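Local coordinates for uncharacterized ABC transporter solute-binding protein yclQ (Bacillus subtilis subsp. subtilis str. 168, PDB 3GFV), which binds iron-free and ferric petrobactin, and the precursor 3,4-dihydroxybenzoic acid, as the solute-binding component of the ABC transporter YclNOPQ, which takes up ferric petrobactin, at residues I99-R104 and A116-L121; G81-P86 and A103-S108. All blocks are in the same frame, centred on the assembly; numbering follows the deposited sequence.

Contact 1: I99-R104 and A116-L121; sequences IIISAR and APTIYL. With PO4 (phosphate ion), chain C.
A parallel strand pair at one edge of a five-stranded sheet brings Ile99, Ile100 and Ile101 into register with Thr118, Ile119 and Tyr120; the short strand axes approach to 4.8 Å. Four backbone bonds fix the register: Ile99 N to Pro117 O, Ile119 N to Ile99 O, Ile101 N to Ile119 O and Leu121 N to Ile101 O, with N-H...O angles of 157° to 170°. On one face, Ile100 and Ile119 lie side by side, pointing the same way, their CG1 atoms 4.0 Å apart, while Ile100 CG2 meets Leu121 CD1. On the other, Ile101 crosses Thr118 at about a right angle, CG1 to CG2 4.0 Å, and helix 109-115 covers this face through Phe112. Thr118 OG1 turns back to Ala116 O at 3.0 Å, from above the carbonyl plane. Tyr120 CG is anti to the backbone N (chi1 179°), and the ring beyond it runs past the strand end: Ser102 CA sits over one ring face in a CH-pi contact, 4.1 Å from the centroid, and Tyr120 OH lies 3.4 Å from Ala103 CA. Ser102 OG is hydrogen-bonded to Asp41 OD1, outside the pair. Together with helix 109-115, the two strands form a beta-alpha-beta crossover of the periplasmic binding protein fold.

Contact 2: G81-P86 and A103-S108; sequences GSLKEP and ARQSES. With PO4 (phosphate ion), chain C.
Leu83 and Gln105 supply the one direct hydrogen bond between these two loops: Gln105 NE2 donates to Leu83 O at 2.9 Å with an N-H...O angle of 161°. The acceptor lies close to the amide plane, and the bend at chi2 (83°) turns CD of the glutamine out of an extended course. The other end of the amide is held too, OE1 accepting from Ser102 N, which fixes its rotation. A water lies 2.7 Å from Arg104 O and 3.2 Å from Leu83 O, placed to donate to either carbonyl. Apolar contact is modest: Leu83 CB meets Arg104 CD at 3.9 Å, and Pro86 CG faces Gln105 CG at 4.3 Å. The charged contacts gather on a phosphate ion, probably from the crystallisation liquor. Lys84 NZ bonds its O2 at 2.7 Å, and Arg104 NE and NH2 reach the same oxygen at the guanidinium edge through two weak bonds of 3.3 Å. This shared anion probably offsets the repulsion between the two cations; Arg104 NH2 also bonds Tyr275 O. Segment 81-86 joins strand 78-79 to helix 88-93, and segment 103-108 joins strand 98-101 to helix 109-115, whose Phe112 touches both Pro86 and Gln105.

Overall arrangement
Contact 1 is largely buried and contact 2 only partly so, a difference matched by 522 against 263 Å² of surface covered between their segments. The first joins neighbouring strands by backbone bonds and branched apolar side chains; the second joins two loops that follow strands 98-101 and 78-79, using a side-chain amide, a water and charges around a phosphate. Their centres lie about 10 Å apart, and they share Ala103 and Arg104, where the chain leaves the sheet. There Tyr120 CE1 packs against Ser106 OG at 3.1 Å, linking the edge strand to the loop. Backbone pairing thus serves the buried sheet edge, while the more exposed loops rely on polar and charged side chains.

Contact 1: I99-R104 and A116-L121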
loop_
_atom_site.group_PDB
_atom_site.type_symbol
_atom_site.label_atom_id
_atom_site.label_comp_id
_atom_site.label_asym_id
_atom_site.label_seq_id
_atom_site.Cartn_x
_atom_site.Cartn_y
_atom_site.Cartn_z
ATOM N N ILE A 99 -4.240 -19.144 -0.496
ATOM C CA ILE A 99 -4.779 -17.889 -1.035
ATOM C C ILE A 99 -4.448 -16.773 -0.053
ATOM O O ILE A 99 -4.605 -16.940 1.162
ATOM C CB ILE A 99 -6.304 -17.958 -1.269
ATOM C CG1 ILE A 99 -6.651 -19.164 -2.168
ATOM C CG2 ILE A 99 -6.792 -16.657 -1.911
ATOM C CD1 ILE A 99 -8.176 -19.468 -2.219
ATOM N N ILE A 100 -3.964 -15.654 -0.580
ATOM C CA ILE A 100 -3.623 -14.502 0.249
ATOM C C ILE A 100 -4.564 -13.364 -0.114
ATOM O O ILE A 100 -4.661 -12.974 -1.289
ATOM C CB ILE A 100 -2.182 -14.036 0.011
ATOM C CG1 ILE A 100 -1.185 -15.115 0.457
ATOM C CG2 ILE A 100 -1.931 -12.652 0.692
ATOM C CD1 ILE A 100 0.271 -14.769 0.112
ATOM N N ILE A 101 -5.269 -12.842 0.883
ATOM C CA ILE A 101 -6.184 -11.722 0.640
ATOM C C ILE A 101 -5.860 -10.539 1.537
ATOM O O ILE A 101 -5.038 -10.634 2.452
ATOM C CB ILE A 101 -7.670 -12.127 0.850
ATOM C CG1 ILE A 101 -7.919 -12.545 2.314
ATOM C CG2 ILE A 101 -8.040 -13.243 -0.100
ATOM C CD1 ILE A 101 -9.385 -12.785 2.675
ATOM N N SER A 102 -6.500 -9.406 1.280
ATOM C CA SER A 102 -6.398 -8.303 2.215
ATOM C C SER A 102 -7.714 -7.543 2.281
ATOM O O SER A 102 -8.770 -8.119 2.077
ATOM C CB SER A 102 -5.192 -7.394 1.925
ATOM O OG SER A 102 -5.226 -6.903 0.601
ATOM N N ALA A 103 -7.645 -6.271 2.631
ATOM C CA ALA A 103 -8.849 -5.580 3.063
ATOM C C ALA A 103 -9.995 -5.612 2.036
ATOM O O ALA A 103 -11.157 -5.766 2.406
ATOM C CB ALA A 103 -8.504 -4.144 3.458
ATOM N N ARG A 104 -9.669 -5.476 0.757
ATOM C CA ARG A 104 -10.704 -5.394 -0.268
ATOM C C ARG A 104 -11.483 -6.698 -0.467
ATOM O O ARG A 104 -12.557 -6.682 -1.086
ATOM C CB ARG A 104 -10.114 -4.924 -1.597
ATOM C CG ARG A 104 -9.666 -3.450 -1.585
ATOM C CD ARG A 104 -9.050 -3.071 -2.920
ATOM N NE ARG A 104 -8.880 -1.628 -3.058
ATOM C CZ ARG A 104 -7.714 -0.987 -2.998
ATOM N NH1 ARG A 104 -6.582 -1.649 -2.795
ATOM N NH2 ARG A 104 -7.684 0.330 -3.144
ATOM N N ALA A 116 -9.306 -23.065 -0.533
ATOM C CA ALA A 116 -7.967 -23.413 -0.071
ATOM C C ALA A 116 -7.691 -22.668 1.217
ATOM O O ALA A 116 -8.431 -21.735 1.573
ATOM C CB ALA A 116 -6.936 -23.028 -1.128
ATOM N N PRO A 117 -6.621 -23.062 1.916
ATOM C CA PRO A 117 -6.232 -22.271 3.085
ATOM C C PRO A 117 -6.027 -20.826 2.667
ATOM O O PRO A 117 -5.365 -20.561 1.667
ATOM C CB PRO A 117 -4.910 -22.924 3.535
ATOM C CG PRO A 117 -5.041 -24.375 3.044
ATOM C CD PRO A 117 -5.775 -24.256 1.724
ATOM N N THR A 118 -6.606 -19.910 3.432
ATOM C CA THR A 118 -6.585 -18.507 3.085
ATOM C C THR A 118 -6.090 -17.724 4.274
ATOM O O THR A 118 -6.501 -17.974 5.409
ATOM C CB THR A 118 -8.000 -18.028 2.716
ATOM O OG1 THR A 118 -8.445 -18.777 1.584
ATOM C CG2 THR A 118 -8.004 -16.534 2.373
ATOM N N ILE A 119 -5.193 -16.785 4.011
ATOM C CA ILE A 119 -4.698 -15.919 5.060
ATOM C C ILE A 119 -4.890 -14.477 4.630
ATOM O O ILE A 119 -4.792 -14.148 3.452
ATOM C CB ILE A 119 -3.211 -16.207 5.390
ATOM C CG1 ILE A 119 -2.315 -15.915 4.168
ATOM C CG2 ILE A 119 -3.063 -17.672 5.898
ATOM C CD1 ILE A 119 -0.811 -16.064 4.420
ATOM N N TYR A 120 -5.165 -13.634 5.612
ATOM C CA TYR A 120 -5.280 -12.188 5.412
ATOM C C TYR A 120 -3.974 -11.490 5.758
ATOM O O TYR A 120 -3.470 -11.638 6.886
ATOM C CB TYR A 120 -6.402 -11.694 6.308
ATOM C CG TYR A 120 -6.647 -10.212 6.256
ATOM C CD1 TYR A 120 -7.716 -9.706 5.533
ATOM C CD2 TYR A 120 -5.844 -9.331 6.963
ATOM C CE1 TYR A 120 -7.974 -8.333 5.497
ATOM C CE2 TYR A 120 -6.090 -7.945 6.927
ATOM C CZ TYR A 120 -7.161 -7.468 6.188
ATOM O OH TYR A 120 -7.430 -6.114 6.129
ATOM N N LEU A 121 -3.404 -10.757 4.801
ATOM C CA LEU A 121 -2.153 -10.019 5.056
ATOM C C LEU A 121 -2.280 -8.525 4.706
ATOM O O LEU A 121 -1.450 -7.972 3.978
ATOM C CB LEU A 121 -0.984 -10.587 4.251
ATOM C CG LEU A 121 -0.595 -12.035 4.574
ATOM C CD1 LEU A 121 0.613 -12.476 3.736
ATOM C CD2 LEU A 121 -0.318 -12.227 6.076
HETATM P P PO4 C . -11.369 1.112 -1.895
HETATM O O1 PO4 C . -10.150 1.201 -1.005
HETATM O O2 PO4 C . -10.932 0.979 -3.335
HETATM O O3 PO4 C . -12.196 -0.091 -1.492
HETATM O O4 PO4 C . -12.188 2.370 -1.733
#

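Contact 2: G81-P86 and A103-S108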
loop_
_atom_site.group_PDB
_atom_site.type_symbol
_atom_site.label_atom_id
_atom_site.label_comp_id
_atom_site.label_asym_id
_atom_site.label_seq_id
_atom_site.Cartn_x
_atom_site.Cartn_y
_atom_site.Cartn_z
ATOM N N GLY A 81 -9.243 -11.898 -12.000
ATOM C CA GLY A 81 -10.252 -10.841 -12.009
ATOM C C GLY A 81 -9.772 -9.472 -11.555
ATOM O O GLY A 81 -8.797 -8.916 -12.080
ATOM N N SER A 82 -10.484 -8.905 -10.591
ATOM C CA SER A 82 -10.097 -7.611 -10.041
ATOM C C SER A 82 -10.089 -7.679 -8.529
ATOM O O SER A 82 -10.557 -8.657 -7.931
ATOM C CB SER A 82 -11.060 -6.516 -10.514
ATOM O OG SER A 82 -12.275 -6.591 -9.811
ATOM N N LEU A 83 -9.556 -6.627 -7.912
ATOM C CA LEU A 83 -9.377 -6.627 -6.471
ATOM C C LEU A 83 -10.734 -6.681 -5.791
ATOM O O LEU A 83 -10.873 -7.304 -4.742
ATOM C CB LEU A 83 -8.620 -5.380 -6.027
ATOM C CG LEU A 83 -7.144 -5.385 -6.431
ATOM C CD1 LEU A 83 -6.551 -4.008 -6.183
ATOM C CD2 LEU A 83 -6.411 -6.425 -5.615
ATOM N N LYS A 84 -11.728 -6.019 -6.389
ATOM C CA LYS A 84 -13.052 -5.953 -5.785
ATOM C C LYS A 84 -14.007 -7.011 -6.338
ATOM O O LYS A 84 -15.035 -7.289 -5.737
ATOM C CB LYS A 84 -13.661 -4.550 -5.920
ATOM C CG LYS A 84 -12.970 -3.556 -5.004
ATOM C CD LYS A 84 -13.539 -2.160 -5.154
ATOM C CE LYS A 84 -12.667 -1.147 -4.421
ATOM N NZ LYS A 84 -13.150 0.259 -4.608
ATOM N N GLU A 85 -13.658 -7.610 -7.471
ATOM C CA GLU A 85 -14.510 -8.627 -8.074
ATOM C C GLU A 85 -13.684 -9.880 -8.403
ATOM O O GLU A 85 -13.308 -10.075 -9.559
ATOM C CB GLU A 85 -15.197 -8.069 -9.341
ATOM C CG GLU A 85 -15.979 -6.772 -9.073
ATOM C CD GLU A 85 -16.474 -6.012 -10.325
ATOM O OE1 GLU A 85 -16.392 -6.504 -11.472
ATOM O OE2 GLU A 85 -16.969 -4.882 -10.151
ATOM N N PRO A 86 -13.411 -10.731 -7.395
ATOM C CA PRO A 86 -12.653 -11.946 -7.695
ATOM C C PRO A 86 -13.426 -12.882 -8.611
ATOM O O PRO A 86 -14.656 -13.011 -8.514
ATOM C CB PRO A 86 -12.464 -12.600 -6.312
ATOM C CG PRO A 86 -12.616 -11.460 -5.332
ATOM C CD PRO A 86 -13.679 -10.595 -5.951
ATOM N N ALA A 103 -7.645 -6.271 2.631
ATOM C CA ALA A 103 -8.849 -5.580 3.063
ATOM C C ALA A 103 -9.995 -5.612 2.036
ATOM O O ALA A 103 -11.157 -5.766 2.406
ATOM C CB ALA A 103 -8.504 -4.144 3.458
ATOM N N ARG A 104 -9.669 -5.476 0.757
ATOM C CA ARG A 104 -10.704 -5.394 -0.268
ATOM C C ARG A 104 -11.483 -6.698 -0.467
ATOM O O ARG A 104 -12.557 -6.682 -1.086
ATOM C CB ARG A 104 -10.114 -4.924 -1.597
ATOM C CG ARG A 104 -9.666 -3.450 -1.585
ATOM C CD ARG A 104 -9.050 -3.071 -2.920
ATOM N NE ARG A 104 -8.880 -1.628 -3.058
ATOM C CZ ARG A 104 -7.714 -0.987 -2.998
ATOM N NH1 ARG A 104 -6.582 -1.649 -2.795
ATOM N NH2 ARG A 104 -7.684 0.330 -3.144
ATOM N N GLN A 105 -10.956 -7.820 0.045
ATOM C CA GLN A 105 -11.672 -9.093 -0.047
ATOM C C GLN A 105 -12.064 -9.647 1.329
ATOM O O GLN A 105 -12.427 -10.824 1.459
ATOM C CB GLN A 105 -10.833 -10.161 -0.787
ATOM C CG GLN A 105 -10.259 -9.729 -2.127
ATOM C CD GLN A 105 -8.961 -8.943 -1.993
ATOM O OE1 GLN A 105 -8.198 -9.123 -1.037
ATOM N NE2 GLN A 105 -8.711 -8.044 -2.950
ATOM N N SER A 106 -12.001 -8.788 2.344
ATOM C CA SER A 106 -12.213 -9.186 3.747
ATOM C C SER A 106 -13.499 -9.976 3.965
ATOM O O SER A 106 -13.518 -10.996 4.664
ATOM C CB SER A 106 -12.248 -7.945 4.647
ATOM O OG SER A 106 -10.941 -7.544 5.000
ATOM N N GLU A 107 -14.578 -9.505 3.355
ATOM C CA GLU A 107 -15.864 -10.164 3.493
ATOM C C GLU A 107 -16.015 -11.478 2.747
ATOM O O GLU A 107 -17.018 -12.165 2.914
ATOM C CB GLU A 107 -16.985 -9.221 3.049
ATOM C CG GLU A 107 -17.796 -8.663 4.187
ATOM C CD GLU A 107 -19.095 -8.063 3.685
ATOM O OE1 GLU A 107 -20.161 -8.677 3.897
ATOM O OE2 GLU A 107 -19.029 -7.000 3.043
ATOM N N SER A 108 -15.047 -11.829 1.907
ATOM C CA SER A 108 -15.132 -13.086 1.160
ATOM C C SER A 108 -14.190 -14.142 1.730
ATOM O O SER A 108 -13.945 -15.165 1.102
ATOM C CB SER A 108 -14.826 -12.864 -0.327
ATOM O OG SER A 108 -15.883 -12.131 -0.925
HETATM P P PO4 C . -11.369 1.112 -1.895
HETATM O O1 PO4 C . -10.150 1.201 -1.005
HETATM O O2 PO4 C . -10.932 0.979 -3.335
HETATM O O3 PO4 C . -12.196 -0.091 -1.492
HETATM O O4 PO4 C . -12.188 2.370 -1.733
HETATM O O HOH W 1 -13.419 -8.236 -3.091
#